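Local atomic coordinates of T-cell surface glycoprotein CD1A1 antigen (Gallus gallus, PDB entry 3JVG), a protein that probably presents lipid antigens to T cells at the cell surface, as a CD1 relative of the MHC class I molecules. Residues 51-56 with 63-68; 69-74 with 91-96; 116-121 with 134-139; 202-207 with 234-239; 260-263 with 269-272. All coordinates share one frame; numbering follows the deposited sequence.

Contact 1: residues 51-56 with 63-68; sequences WLRPSL and VIESSI
Arg53 and Glu65 meet between the short, weakly bonded helix at 52-55 and the long helix 58-82 of the MHC-I-like domain. The close part of this contact is a single point: NH1 of Arg53 lies 3.2 Å from OE2 of Glu65, a salt bridge whose hydrogen bond is weak because the N-H...O angle is only 122°. OE2 sits in the plane of the guanidinium, at its edge, yet the carboxylate is turned by 72° against that plane, which rules out a flat two-pronged pairing. Arg53 arrives by bending at chi2 (-63°) and chi3, which brings the guanidinium across the glutamate side chain at nearly a right angle. The acid has a second partner, since OE2 is also hydrogen-bonded to the hydroxyl of Tyr47.

Elsewhere the two segments are loosely joined. Leu56, just after the short helix, points toward the long one, but its CD2 stays 4.9 Å from CD1 of Ile64, so the apolar side approaches without close packing. The 52-56 segment also packs against helix 148-172, Leu52 and Ser55 on Phe169 and Leu56 on Leu168. Within it, both the backbone N and OG of Ser55 bind the carbonyl of Leu52, with OG at 2.8 Å from that O.

Because both charged residues are partly exposed and their bond is strongly bent, the pair is best read as a modest electrostatic tether, and the hydrogen bond with Tyr47 probably does more than the bent Arg53 bond to position the carboxylate.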
# COMPACT_ATOMS: atom_id res chain seq x y z
N TRP A 51 10.97 15.18 -10.31
CA TRP A 51 10.29 15.68 -11.53
C TRP A 51 8.96 16.42 -11.24
O TRP A 51 8.45 17.14 -12.08
CB TRP A 51 10.07 14.52 -12.51
CG TRP A 51 9.37 13.31 -11.86
CD1 TRP A 51 9.96 12.19 -11.34
CD2 TRP A 51 7.96 13.15 -11.68
NE1 TRP A 51 8.99 11.33 -10.84
CE2 TRP A 51 7.75 11.91 -11.03
CE3 TRP A 51 6.83 13.94 -12.00
CZ2 TRP A 51 6.47 11.45 -10.69
CZ3 TRP A 51 5.56 13.47 -11.67
CH2 TRP A 51 5.40 12.25 -11.02
N LEU A 52 8.43 16.30 -10.02
CA LEU A 52 7.11 16.93 -9.71
C LEU A 52 7.07 18.45 -9.83
O LEU A 52 6.32 18.99 -10.67
CB LEU A 52 6.68 16.57 -8.29
CG LEU A 52 5.57 15.66 -7.78
CD1 LEU A 52 4.54 15.12 -8.79
CD2 LEU A 52 6.18 14.60 -6.84
N ARG A 53 7.83 19.14 -8.96
CA ARG A 53 7.76 20.61 -8.89
C ARG A 53 8.00 21.32 -10.20
O ARG A 53 7.29 22.24 -10.50
CB ARG A 53 8.65 21.21 -7.79
CG ARG A 53 8.21 20.87 -6.35
CD ARG A 53 6.80 21.45 -6.01
NE ARG A 53 6.84 22.92 -5.90
CZ ARG A 53 6.04 23.68 -5.14
NH1 ARG A 53 5.10 23.14 -4.37
NH2 ARG A 53 6.17 25.00 -5.16
N PRO A 54 8.97 20.87 -11.03
CA PRO A 54 9.16 21.62 -12.25
C PRO A 54 8.17 21.24 -13.33
O PRO A 54 8.17 21.87 -14.41
CB PRO A 54 10.58 21.19 -12.69
CG PRO A 54 11.17 20.40 -11.50
CD PRO A 54 9.97 19.80 -10.89
N SER A 55 7.31 20.25 -13.06
CA SER A 55 6.37 19.84 -14.08
C SER A 55 5.23 20.82 -14.22
O SER A 55 4.61 20.87 -15.26
CB SER A 55 5.88 18.39 -13.88
OG SER A 55 4.83 18.34 -12.92
N LEU A 56 4.96 21.62 -13.18
CA LEU A 56 3.91 22.67 -13.24
C LEU A 56 4.48 23.97 -12.69
O LEU A 56 5.41 23.92 -11.87
CB LEU A 56 2.73 22.30 -12.36
CG LEU A 56 1.56 21.33 -12.63
CD1 LEU A 56 1.08 21.24 -14.11
CD2 LEU A 56 1.85 20.11 -12.11
N VAL A 63 -2.27 26.58 -6.04
CA VAL A 63 -3.68 26.26 -6.10
C VAL A 63 -3.96 24.80 -5.65
O VAL A 63 -4.91 24.52 -4.91
CB VAL A 63 -4.28 26.54 -7.52
CG1 VAL A 63 -5.75 26.01 -7.63
CG2 VAL A 63 -4.26 28.01 -7.78
N ILE A 64 -3.11 23.87 -6.08
CA ILE A 64 -3.20 22.48 -5.68
C ILE A 64 -3.05 22.36 -4.15
O ILE A 64 -3.92 21.76 -3.52
CB ILE A 64 -2.22 21.64 -6.48
CG1 ILE A 64 -2.65 21.66 -7.97
CG2 ILE A 64 -2.15 20.23 -5.94
CD1 ILE A 64 -1.72 20.92 -8.88
N GLU A 65 -2.03 22.99 -3.57
CA GLU A 65 -1.82 22.92 -2.11
C GLU A 65 -2.99 23.49 -1.33
O GLU A 65 -3.55 22.83 -0.44
CB GLU A 65 -0.52 23.61 -1.67
CG GLU A 65 0.71 22.89 -2.21
CD GLU A 65 2.00 23.15 -1.42
OE1 GLU A 65 1.94 23.63 -0.24
OE2 GLU A 65 3.08 22.83 -1.97
N SER A 66 -3.39 24.70 -1.68
CA SER A 66 -4.54 25.33 -1.07
C SER A 66 -5.83 24.51 -1.23
O SER A 66 -6.62 24.47 -0.30
CB SER A 66 -4.70 26.78 -1.61
OG SER A 66 -5.85 27.40 -1.04
N SER A 67 -6.07 23.89 -2.38
CA SER A 67 -7.25 23.02 -2.53
C SER A 67 -7.15 21.75 -1.67
O SER A 67 -8.12 21.35 -1.04
CB SER A 67 -7.48 22.64 -3.97
OG SER A 67 -7.67 23.82 -4.75
N ILE A 68 -5.98 21.12 -1.63
CA ILE A 68 -5.78 20.02 -0.70
C ILE A 68 -6.06 20.41 0.76
O ILE A 68 -6.83 19.71 1.45
CB ILE A 68 -4.39 19.36 -0.86
CG1 ILE A 68 -4.33 18.61 -2.20
CG2 ILE A 68 -4.15 18.41 0.27
CD1 ILE A 68 -2.88 18.11 -2.56

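Contact 2: residues 69-74 with 91-96; sequences KSYVRD and FQSSIG
Tyr71 and Ser93 meet inside the groove of the MHC-I-like fold, where a long helix lies over an antiparallel sheet; the tyrosine descends from helix 58-82 onto the floor strand 89-99. Its first torsion puts CG anti to the backbone N (chi1 175°), and the phenol then projects down toward the strand. OH of Tyr71 lies 2.6 Å from OG of Ser93, a short hydrogen bond in which either hydroxyl may be the donor. The serine oxygen meets the ring at its edge, in the ring plane.

Ile95, two residues along the same side of the strand, comes from the opposite direction: its CD1 approaches CZ of Tyr71 obliquely at 3.8 Å. His12 of the adjoining strand joins the cluster, since its ND1 is hydrogen-bonded to OG of Ser93 and its ring packs edge-to-face with Tyr71. On the other side of the sheet, Gln92 bonds to the second protein chain of the assembly.

An unidentified bound molecule, which may come from the crystallisation liquor, lies about 4 Å from the Tyr71 side chain. The chemistry is that of a polar anchor beside apolar neighbours: with Tyr71 and His12 both bound to the buried serine hydroxyl, the phenol is held at its far end as well as at its root.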
# COMPACT_ATOMS: atom_id res chain seq x y z
N LYS A 69 -5.48 21.53 1.21
CA LYS A 69 -5.60 21.92 2.59
C LYS A 69 -7.05 22.30 2.92
O LYS A 69 -7.53 21.98 4.01
CB LYS A 69 -4.67 23.06 2.92
CG LYS A 69 -3.18 22.72 2.80
CD LYS A 69 -2.29 23.99 3.04
CE LYS A 69 -0.85 23.57 3.47
NZ LYS A 69 0.08 24.76 3.66
N SER A 70 -7.76 22.96 1.98
CA SER A 70 -9.18 23.27 2.18
C SER A 70 -9.97 21.98 2.23
O SER A 70 -10.88 21.85 3.07
CB SER A 70 -9.77 24.16 1.06
OG SER A 70 -9.04 25.36 0.89
N TYR A 71 -9.65 21.02 1.36
CA TYR A 71 -10.40 19.78 1.37
C TYR A 71 -10.32 19.17 2.77
O TYR A 71 -11.35 18.84 3.38
CB TYR A 71 -9.88 18.78 0.32
CG TYR A 71 -10.56 17.41 0.40
CD1 TYR A 71 -11.79 17.19 -0.23
CD2 TYR A 71 -9.99 16.36 1.11
CE1 TYR A 71 -12.45 15.97 -0.16
CE2 TYR A 71 -10.64 15.10 1.19
CZ TYR A 71 -11.86 14.92 0.54
OH TYR A 71 -12.52 13.71 0.59
N VAL A 72 -9.10 19.00 3.28
CA VAL A 72 -8.86 18.37 4.55
C VAL A 72 -9.58 19.08 5.71
O VAL A 72 -10.32 18.44 6.48
CB VAL A 72 -7.38 18.31 4.80
CG1 VAL A 72 -7.10 17.99 6.25
CG2 VAL A 72 -6.74 17.23 3.84
N ARG A 73 -9.37 20.38 5.81
CA ARG A 73 -10.00 21.23 6.78
C ARG A 73 -11.54 21.19 6.71
O ARG A 73 -12.21 21.12 7.74
CB ARG A 73 -9.51 22.65 6.53
CG ARG A 73 -9.93 23.69 7.55
CD ARG A 73 -9.08 25.00 7.39
NE ARG A 73 -9.11 25.51 6.01
CZ ARG A 73 -8.04 25.79 5.26
NH1 ARG A 73 -6.79 25.65 5.73
NH2 ARG A 73 -8.23 26.25 4.03
N ASP A 74 -12.09 21.27 5.50
CA ASP A 74 -13.54 21.34 5.36
C ASP A 74 -14.15 20.01 5.69
O ASP A 74 -15.20 19.95 6.31
CB ASP A 74 -13.96 21.75 3.94
CG ASP A 74 -13.67 23.24 3.60
OD1 ASP A 74 -13.27 24.03 4.48
OD2 ASP A 74 -13.85 23.61 2.42
N PHE A 91 -12.59 8.34 9.09
CA PHE A 91 -12.99 8.55 7.71
C PHE A 91 -11.76 8.44 6.85
O PHE A 91 -10.65 8.78 7.29
CB PHE A 91 -13.63 9.90 7.50
CG PHE A 91 -15.07 9.94 7.83
CD1 PHE A 91 -15.48 10.28 9.11
CD2 PHE A 91 -16.01 9.65 6.86
CE1 PHE A 91 -16.87 10.32 9.45
CE2 PHE A 91 -17.40 9.70 7.13
CZ PHE A 91 -17.85 10.04 8.44
N GLN A 92 -11.98 7.93 5.63
CA GLN A 92 -11.01 7.93 4.57
C GLN A 92 -11.60 8.43 3.24
O GLN A 92 -12.84 8.31 2.99
CB GLN A 92 -10.40 6.52 4.42
CG GLN A 92 -9.77 5.95 5.70
CD GLN A 92 -9.73 4.43 5.67
OE1 GLN A 92 -10.66 3.79 6.15
NE2 GLN A 92 -8.72 3.85 4.98
N SER A 93 -10.72 9.00 2.40
CA SER A 93 -11.07 9.31 1.00
C SER A 93 -10.05 8.75 0.07
O SER A 93 -8.87 8.78 0.40
CB SER A 93 -11.07 10.83 0.65
OG SER A 93 -11.50 11.63 1.67
N SER A 94 -10.51 8.36 -1.12
CA SER A 94 -9.65 7.90 -2.22
C SER A 94 -10.20 8.65 -3.42
O SER A 94 -11.40 8.53 -3.74
CB SER A 94 -9.81 6.41 -2.39
OG SER A 94 -9.03 5.86 -3.44
N ILE A 95 -9.34 9.46 -4.08
CA ILE A 95 -9.83 10.34 -5.12
C ILE A 95 -8.85 10.33 -6.26
O ILE A 95 -7.62 10.45 -6.01
CB ILE A 95 -9.93 11.82 -4.61
CG1 ILE A 95 -10.74 11.92 -3.31
CG2 ILE A 95 -10.66 12.69 -5.63
CD1 ILE A 95 -10.86 13.40 -2.78
N GLY A 96 -9.34 10.21 -7.49
CA GLY A 96 -8.39 10.14 -8.61
C GLY A 96 -8.97 9.76 -9.96
O GLY A 96 -10.17 9.85 -10.15

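Contact 3: residues 116-121 with 134-139; sequences QNFLRF and NQLSAK
Ser137 stands over the ring of Phe118: its OG lies 3.9 Å above the ring plane, displaced toward the rim, and its CB is 3.6 Å from CE1 of Phe118. The phenylalanine, with CG anti to the backbone N (chi1 171°), thus slides its ring alongside the first turn of helix 135-145. The same CE1 comes within 3.4 Å of CA of Ser137, a close fit against the helix backbone. Leu136 adds an apolar neighbour, with its CG 4.0 Å from CE1 of Phe118.

While its methylene packs on the ring, the serine hydroxyl turns to the strand backbone. OG donates to the carbonyl O of Phe118 at 2.8 Å, lying in the carbonyl plane on a lone pair, with a C=O...donor angle of 144°. It is also hydrogen-bonded to the backbone N of Gln132, so two backbone groups grip the hydroxyl and a buried carbonyl is paired. The backbone N of Ser137 is taken up separately: OD1 of Asn134, at the N-cap position, accepts from it at 2.9 Å in a nearly straight bond. Leu119 plays a lesser part, its CD1 lying 4.2 Å from the carbonyl O of Ser137.

Strand 116-121 and helix 135-139 run almost parallel, 16° apart, with axes 8.4 Å from each other. Phe118 and Leu119 both face Ile111, forming a classic beta bulge. A bulged floor strand beneath the asparagine-capped start of a helix is an arrangement that belongs here to the sheet-and-helix platform of the MHC-I-like fold.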
# COMPACT_ATOMS: atom_id res chain seq x y z
N GLN A 116 -15.40 1.06 5.54
CA GLN A 116 -16.30 0.54 4.51
C GLN A 116 -16.79 1.67 3.65
O GLN A 116 -16.95 2.74 4.15
CB GLN A 116 -17.57 -0.06 5.16
CG GLN A 116 -17.39 -1.36 5.94
CD GLN A 116 -16.75 -2.46 5.11
OE1 GLN A 116 -17.08 -2.67 3.93
NE2 GLN A 116 -15.83 -3.20 5.74
N ASN A 117 -17.04 1.41 2.35
CA ASN A 117 -17.57 2.43 1.42
C ASN A 117 -18.73 3.11 2.12
O ASN A 117 -19.59 2.44 2.64
CB ASN A 117 -18.10 1.76 0.16
CG ASN A 117 -17.00 1.09 -0.62
OD1 ASN A 117 -15.85 1.53 -0.54
ND2 ASN A 117 -17.34 0.06 -1.39
N PHE A 118 -18.73 4.43 2.10
CA PHE A 118 -19.75 5.19 2.78
C PHE A 118 -20.45 6.17 1.80
O PHE A 118 -21.69 6.35 1.83
CB PHE A 118 -19.05 5.88 3.96
CG PHE A 118 -19.89 6.89 4.69
CD1 PHE A 118 -20.78 6.49 5.69
CD2 PHE A 118 -19.73 8.22 4.42
CE1 PHE A 118 -21.54 7.42 6.40
CE2 PHE A 118 -20.46 9.20 5.12
CZ PHE A 118 -21.38 8.80 6.13
N LEU A 119 -19.68 6.79 0.92
CA LEU A 119 -20.24 7.68 -0.08
C LEU A 119 -19.43 7.53 -1.35
O LEU A 119 -18.21 7.37 -1.29
CB LEU A 119 -20.16 9.08 0.45
CG LEU A 119 -21.24 10.11 0.50
CD1 LEU A 119 -22.69 9.60 0.63
CD2 LEU A 119 -20.85 11.17 1.58
N ARG A 120 -20.09 7.56 -2.49
CA ARG A 120 -19.41 7.43 -3.76
C ARG A 120 -19.98 8.46 -4.77
O ARG A 120 -21.21 8.57 -4.97
CB ARG A 120 -19.55 6.02 -4.33
CG ARG A 120 -19.09 5.90 -5.78
CD ARG A 120 -19.13 4.43 -6.29
NE ARG A 120 -18.10 3.61 -5.63
CZ ARG A 120 -18.04 2.29 -5.64
NH1 ARG A 120 -18.97 1.56 -6.26
NH2 ARG A 120 -17.04 1.68 -5.00
N PHE A 121 -19.07 9.22 -5.38
CA PHE A 121 -19.45 10.17 -6.38
C PHE A 121 -19.84 9.50 -7.69
O PHE A 121 -19.20 8.55 -8.15
CB PHE A 121 -18.32 11.15 -6.62
CG PHE A 121 -18.77 12.43 -7.37
CD1 PHE A 121 -19.50 13.43 -6.71
CD2 PHE A 121 -18.45 12.62 -8.70
CE1 PHE A 121 -19.93 14.61 -7.40
CE2 PHE A 121 -18.85 13.79 -9.39
CZ PHE A 121 -19.60 14.78 -8.73
N ASN A 134 -27.63 2.92 6.46
CA ASN A 134 -27.82 3.41 7.81
C ASN A 134 -28.05 4.91 7.79
O ASN A 134 -27.81 5.57 6.77
CB ASN A 134 -26.64 3.04 8.71
CG ASN A 134 -25.32 3.62 8.21
OD1 ASN A 134 -25.26 4.75 7.84
ND2 ASN A 134 -24.25 2.81 8.25
N GLN A 135 -28.52 5.45 8.91
CA GLN A 135 -28.85 6.88 8.93
C GLN A 135 -27.66 7.81 8.68
O GLN A 135 -27.78 8.77 7.96
CB GLN A 135 -29.62 7.27 10.19
CG GLN A 135 -31.12 6.87 10.12
N LEU A 136 -26.49 7.51 9.22
CA LEU A 136 -25.34 8.41 8.97
C LEU A 136 -25.05 8.56 7.47
O LEU A 136 -24.94 9.66 7.00
CB LEU A 136 -24.10 7.98 9.75
CG LEU A 136 -22.93 8.96 9.80
CD1 LEU A 136 -23.26 10.27 10.49
CD2 LEU A 136 -21.74 8.29 10.48
N SER A 137 -24.96 7.46 6.73
CA SER A 137 -24.71 7.52 5.28
C SER A 137 -25.87 8.22 4.51
O SER A 137 -25.63 9.00 3.60
CB SER A 137 -24.47 6.07 4.76
OG SER A 137 -23.99 6.05 3.40
N ALA A 138 -27.11 7.93 4.88
CA ALA A 138 -28.28 8.64 4.36
C ALA A 138 -28.16 10.14 4.58
O ALA A 138 -28.42 10.90 3.69
CB ALA A 138 -29.58 8.12 4.96
N LYS A 139 -27.75 10.58 5.77
CA LYS A 139 -27.62 12.02 6.04
C LYS A 139 -26.54 12.61 5.14
O LYS A 139 -26.77 13.60 4.45
CB LYS A 139 -27.24 12.27 7.48
CG LYS A 139 -27.15 13.73 7.89
CD LYS A 139 -27.09 13.81 9.44
CE LYS A 139 -26.86 15.24 9.95
NZ LYS A 139 -27.12 15.33 11.43

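Contact 4: residues 202-207 with 234-239; sequences RVTSFY and LPNADL
OG1 of Thr204 is gripped from two chains: ND2 of Asn236 donates to it at 3.3 Å, and the backbone of the second protein chain of the assembly is hydrogen-bonded to it as well. The N-H...O angle is 145°, and the hydroxyl lies 23° out of the amide plane of Asn236, so this is a moderately bent bond between side chains crossing at about a right angle. The amide is fixed at both ends, since its ND2 also bonds to Thr240 and its OD1 to Gln242.

The apolar half of the contact brings Leu239 to Tyr207. With CG of Tyr207 anti to the backbone N (chi1 -174°), the ring extends to Leu239, whose CG packs 3.6 Å from CE1 of Tyr207. The carbonyl O of Leu239 approaches CD1 of Tyr207 obliquely at 3.1 Å. Arg179 binds that same carbonyl and makes a cation-pi contact with the ring, while the tyrosine OH bonds to Asp32.

Asn236 to Leu239 form a type I beta turn that follows strand 228-235, and Ser205 with Phe206 make a G1 bulge opposite Tyr241. The contact thus joins the ends of strands 197-206 and 228-235, which flank strand 241-249 in one sheet of the immunoglobulin C1-set domain.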
# COMPACT_ATOMS: atom_id res chain seq x y z
N ARG A 202 11.46 -18.31 -3.13
CA ARG A 202 11.52 -16.95 -2.59
C ARG A 202 12.13 -16.04 -3.65
O ARG A 202 13.28 -16.25 -4.09
CB ARG A 202 12.32 -16.92 -1.30
CG ARG A 202 12.64 -15.53 -0.80
CD ARG A 202 13.65 -15.53 0.39
NE ARG A 202 13.66 -14.20 1.01
CZ ARG A 202 14.41 -13.84 2.05
NH1 ARG A 202 15.26 -14.70 2.58
NH2 ARG A 202 14.33 -12.62 2.54
N VAL A 203 11.33 -15.07 -4.07
CA VAL A 203 11.70 -14.19 -5.13
C VAL A 203 11.75 -12.80 -4.50
O VAL A 203 10.82 -12.39 -3.77
CB VAL A 203 10.61 -14.21 -6.24
CG1 VAL A 203 11.11 -13.49 -7.44
CG2 VAL A 203 10.25 -15.70 -6.63
N THR A 204 12.82 -12.07 -4.79
CA THR A 204 12.89 -10.67 -4.35
C THR A 204 13.48 -9.74 -5.41
O THR A 204 13.88 -10.17 -6.53
CB THR A 204 13.67 -10.60 -2.99
OG1 THR A 204 13.49 -9.31 -2.33
CG2 THR A 204 15.14 -10.99 -3.19
N SER A 205 13.50 -8.44 -5.07
CA SER A 205 14.12 -7.43 -5.89
C SER A 205 13.35 -7.02 -7.16
O SER A 205 13.90 -6.29 -7.95
CB SER A 205 15.53 -7.84 -6.31
OG SER A 205 16.31 -8.02 -5.15
N PHE A 206 12.11 -7.44 -7.36
CA PHE A 206 11.53 -7.16 -8.66
C PHE A 206 10.73 -5.88 -8.62
O PHE A 206 10.13 -5.52 -7.60
CB PHE A 206 10.73 -8.35 -9.24
CG PHE A 206 9.65 -8.85 -8.34
CD1 PHE A 206 9.93 -9.78 -7.33
CD2 PHE A 206 8.35 -8.40 -8.47
CE1 PHE A 206 8.93 -10.20 -6.49
CE2 PHE A 206 7.32 -8.86 -7.66
CZ PHE A 206 7.61 -9.75 -6.66
N TYR A 207 10.75 -5.19 -9.74
CA TYR A 207 9.88 -4.05 -9.99
C TYR A 207 9.70 -4.02 -11.50
O TYR A 207 10.68 -4.20 -12.24
CB TYR A 207 10.51 -2.73 -9.51
CG TYR A 207 9.53 -1.57 -9.64
CD1 TYR A 207 8.63 -1.28 -8.60
CD2 TYR A 207 9.44 -0.83 -10.82
CE1 TYR A 207 7.74 -0.26 -8.71
CE2 TYR A 207 8.52 0.21 -10.95
CZ TYR A 207 7.69 0.49 -9.88
OH TYR A 207 6.79 1.49 -9.94
N LEU A 234 5.00 -8.77 -1.09
CA LEU A 234 5.38 -7.97 0.06
C LEU A 234 6.30 -6.85 -0.40
O LEU A 234 7.10 -7.04 -1.31
CB LEU A 234 6.10 -8.86 1.14
CG LEU A 234 5.38 -10.00 1.84
CD1 LEU A 234 6.34 -10.92 2.60
CD2 LEU A 234 4.36 -9.39 2.84
N PRO A 235 6.17 -5.67 0.21
CA PRO A 235 7.03 -4.60 -0.30
C PRO A 235 8.44 -4.60 0.28
O PRO A 235 8.62 -4.84 1.43
CB PRO A 235 6.32 -3.33 0.16
CG PRO A 235 5.55 -3.79 1.49
CD PRO A 235 5.17 -5.21 1.20
N ASN A 236 9.42 -4.22 -0.51
CA ASN A 236 10.71 -3.79 0.07
C ASN A 236 10.77 -2.28 0.16
O ASN A 236 10.02 -1.54 -0.52
CB ASN A 236 11.89 -4.30 -0.77
CG ASN A 236 11.94 -5.80 -0.81
OD1 ASN A 236 11.80 -6.45 0.22
ND2 ASN A 236 12.10 -6.37 -2.02
N ALA A 237 11.72 -1.80 0.95
CA ALA A 237 11.85 -0.38 1.17
C ALA A 237 12.43 0.37 0.01
O ALA A 237 12.23 1.57 -0.09
CB ALA A 237 12.66 -0.09 2.43
N ASP A 238 13.10 -0.32 -0.92
CA ASP A 238 13.65 0.41 -2.08
C ASP A 238 12.69 0.35 -3.26
O ASP A 238 13.14 0.31 -4.41
CB ASP A 238 15.06 -0.16 -2.44
CG ASP A 238 14.99 -1.59 -2.92
OD1 ASP A 238 13.89 -2.20 -2.80
OD2 ASP A 238 16.00 -2.12 -3.43
N LEU A 239 11.38 0.30 -3.01
CA LEU A 239 10.39 0.11 -4.07
C LEU A 239 10.68 -1.05 -5.07
O LEU A 239 10.73 -0.88 -6.32
CB LEU A 239 10.12 1.44 -4.81
CG LEU A 239 8.84 1.44 -5.71
CD1 LEU A 239 7.56 1.12 -4.95
CD2 LEU A 239 8.74 2.75 -6.47

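Contact 5: residues 260-263 with 269-272; sequences RVQH and RSLL
The flat peptide groups of Val261 and Leu271 are bonded to each other in a beta hairpin of the immunoglobulin-like domain, formed by strands 257-262 and 271-274. Each donor N lies in the plane of the carbonyl it reaches: N of Val261 donates to O of Leu271 at 2.8 Å, almost straight at 171°, and N of Leu271 returns to O of Val261 at the same length but more bent, 146°. They form an antiparallel hydrogen-bonded pair, next to the non-hydrogen-bonded pair of Arg260 and Leu272. O of Leu271 has a further neighbour, CA of Arg260 at 3.3 Å, a CA-H...O contact.

On one face of the hairpin Val261 and Leu271 pack side by side, CB to CB at 3.6 Å, and both touch Ala185 of the facing sheet. On the other, CB of Arg260 rests 3.9 Å from CD1 of Leu272. Ser270 lies beside Arg260 and Gln262, with CB against CG of Gln262; its OG, set between the backbone N and the carbonyl carbon (chi1 44°), lies beside CG of Arg260. Beyond the paired residues a water takes over from direct bonding, accepting from N of His263 at 3.1 Å and lying 2.7 Å from O of Arg269, to which it can donate.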
# COMPACT_ATOMS: atom_id res chain seq x y z
N ARG A 260 9.39 -21.44 -11.61
CA ARG A 260 9.46 -20.62 -12.83
C ARG A 260 8.97 -19.20 -12.50
O ARG A 260 7.87 -19.02 -11.98
CB ARG A 260 8.64 -21.21 -13.98
CG ARG A 260 8.87 -20.44 -15.29
CD ARG A 260 7.89 -20.78 -16.46
NE ARG A 260 6.48 -20.90 -16.05
CZ ARG A 260 5.52 -21.51 -16.76
NH1 ARG A 260 5.80 -22.07 -17.94
NH2 ARG A 260 4.28 -21.57 -16.30
N VAL A 261 9.82 -18.21 -12.78
CA VAL A 261 9.48 -16.80 -12.52
C VAL A 261 9.39 -16.02 -13.85
O VAL A 261 10.39 -15.92 -14.56
CB VAL A 261 10.53 -16.15 -11.60
CG1 VAL A 261 10.12 -14.74 -11.27
CG2 VAL A 261 10.72 -17.03 -10.30
N GLN A 262 8.19 -15.51 -14.18
CA GLN A 262 7.96 -14.68 -15.37
C GLN A 262 7.71 -13.22 -14.96
O GLN A 262 6.86 -12.94 -14.08
CB GLN A 262 6.76 -15.22 -16.16
CG GLN A 262 7.00 -16.56 -16.83
CD GLN A 262 5.70 -17.21 -17.34
OE1 GLN A 262 5.52 -17.36 -18.52
NE2 GLN A 262 4.82 -17.60 -16.43
N HIS A 263 8.46 -12.30 -15.57
CA HIS A 263 8.46 -10.91 -15.18
C HIS A 263 8.83 -10.07 -16.38
O HIS A 263 9.69 -10.47 -17.19
CB HIS A 263 9.43 -10.64 -14.02
CG HIS A 263 9.29 -9.25 -13.44
ND1 HIS A 263 10.17 -8.22 -13.73
CD2 HIS A 263 8.35 -8.73 -12.60
CE1 HIS A 263 9.79 -7.12 -13.10
NE2 HIS A 263 8.68 -7.40 -12.42
N ARG A 269 10.95 -14.57 -21.66
CA ARG A 269 12.06 -15.38 -21.17
C ARG A 269 11.87 -15.42 -19.66
O ARG A 269 11.60 -14.41 -19.05
CB ARG A 269 13.39 -14.75 -21.60
CG ARG A 269 14.65 -15.56 -21.36
CD ARG A 269 15.20 -15.36 -19.93
N SER A 270 11.95 -16.58 -19.06
CA SER A 270 11.72 -16.63 -17.62
C SER A 270 12.88 -17.18 -16.80
O SER A 270 13.76 -17.85 -17.33
CB SER A 270 10.42 -17.38 -17.29
OG SER A 270 10.32 -18.56 -18.05
N LEU A 271 12.88 -16.84 -15.52
CA LEU A 271 13.79 -17.36 -14.54
C LEU A 271 13.40 -18.81 -14.20
O LEU A 271 12.23 -19.09 -13.85
CB LEU A 271 13.66 -16.53 -13.27
CG LEU A 271 14.91 -16.00 -12.59
CD1 LEU A 271 15.63 -15.17 -13.63
CD2 LEU A 271 14.52 -15.17 -11.40
N LEU A 272 14.35 -19.73 -14.33
CA LEU A 272 14.08 -21.11 -13.99
C LEU A 272 15.04 -21.61 -12.90
O LEU A 272 16.24 -21.74 -13.14
CB LEU A 272 14.12 -21.97 -15.26
CG LEU A 272 13.43 -23.29 -15.01
CD1 LEU A 272 11.91 -23.10 -14.86
CD2 LEU A 272 13.78 -24.35 -16.09
O HOH W 1 9.20 -13.40 -18.34

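Contacts 1 to 3 belong to the MHC-I-like platform, contacts 4 and 5 to the immunoglobulin-like domain. Helix 58-82 serves contacts 1 and 2 in turn: at the surface it offers a charge, in the groove a phenol. Contacts 2 and 3 reach the same floor sheet, and they touch where Phe91 CE2 lies 3.7 Å from Phe118 CE2. Contacts 3 and 4 are buried and satisfy inner polar atoms with side-chain hydroxyls and amides, contact 2 is partly buried, and contact 5, at the surface like contact 1, relies on backbone pairing. Contacts 4 and 5 lie in different sheets of one sandwich and meet through Val203 and Val261, and through His263 beside Phe206 and Tyr207.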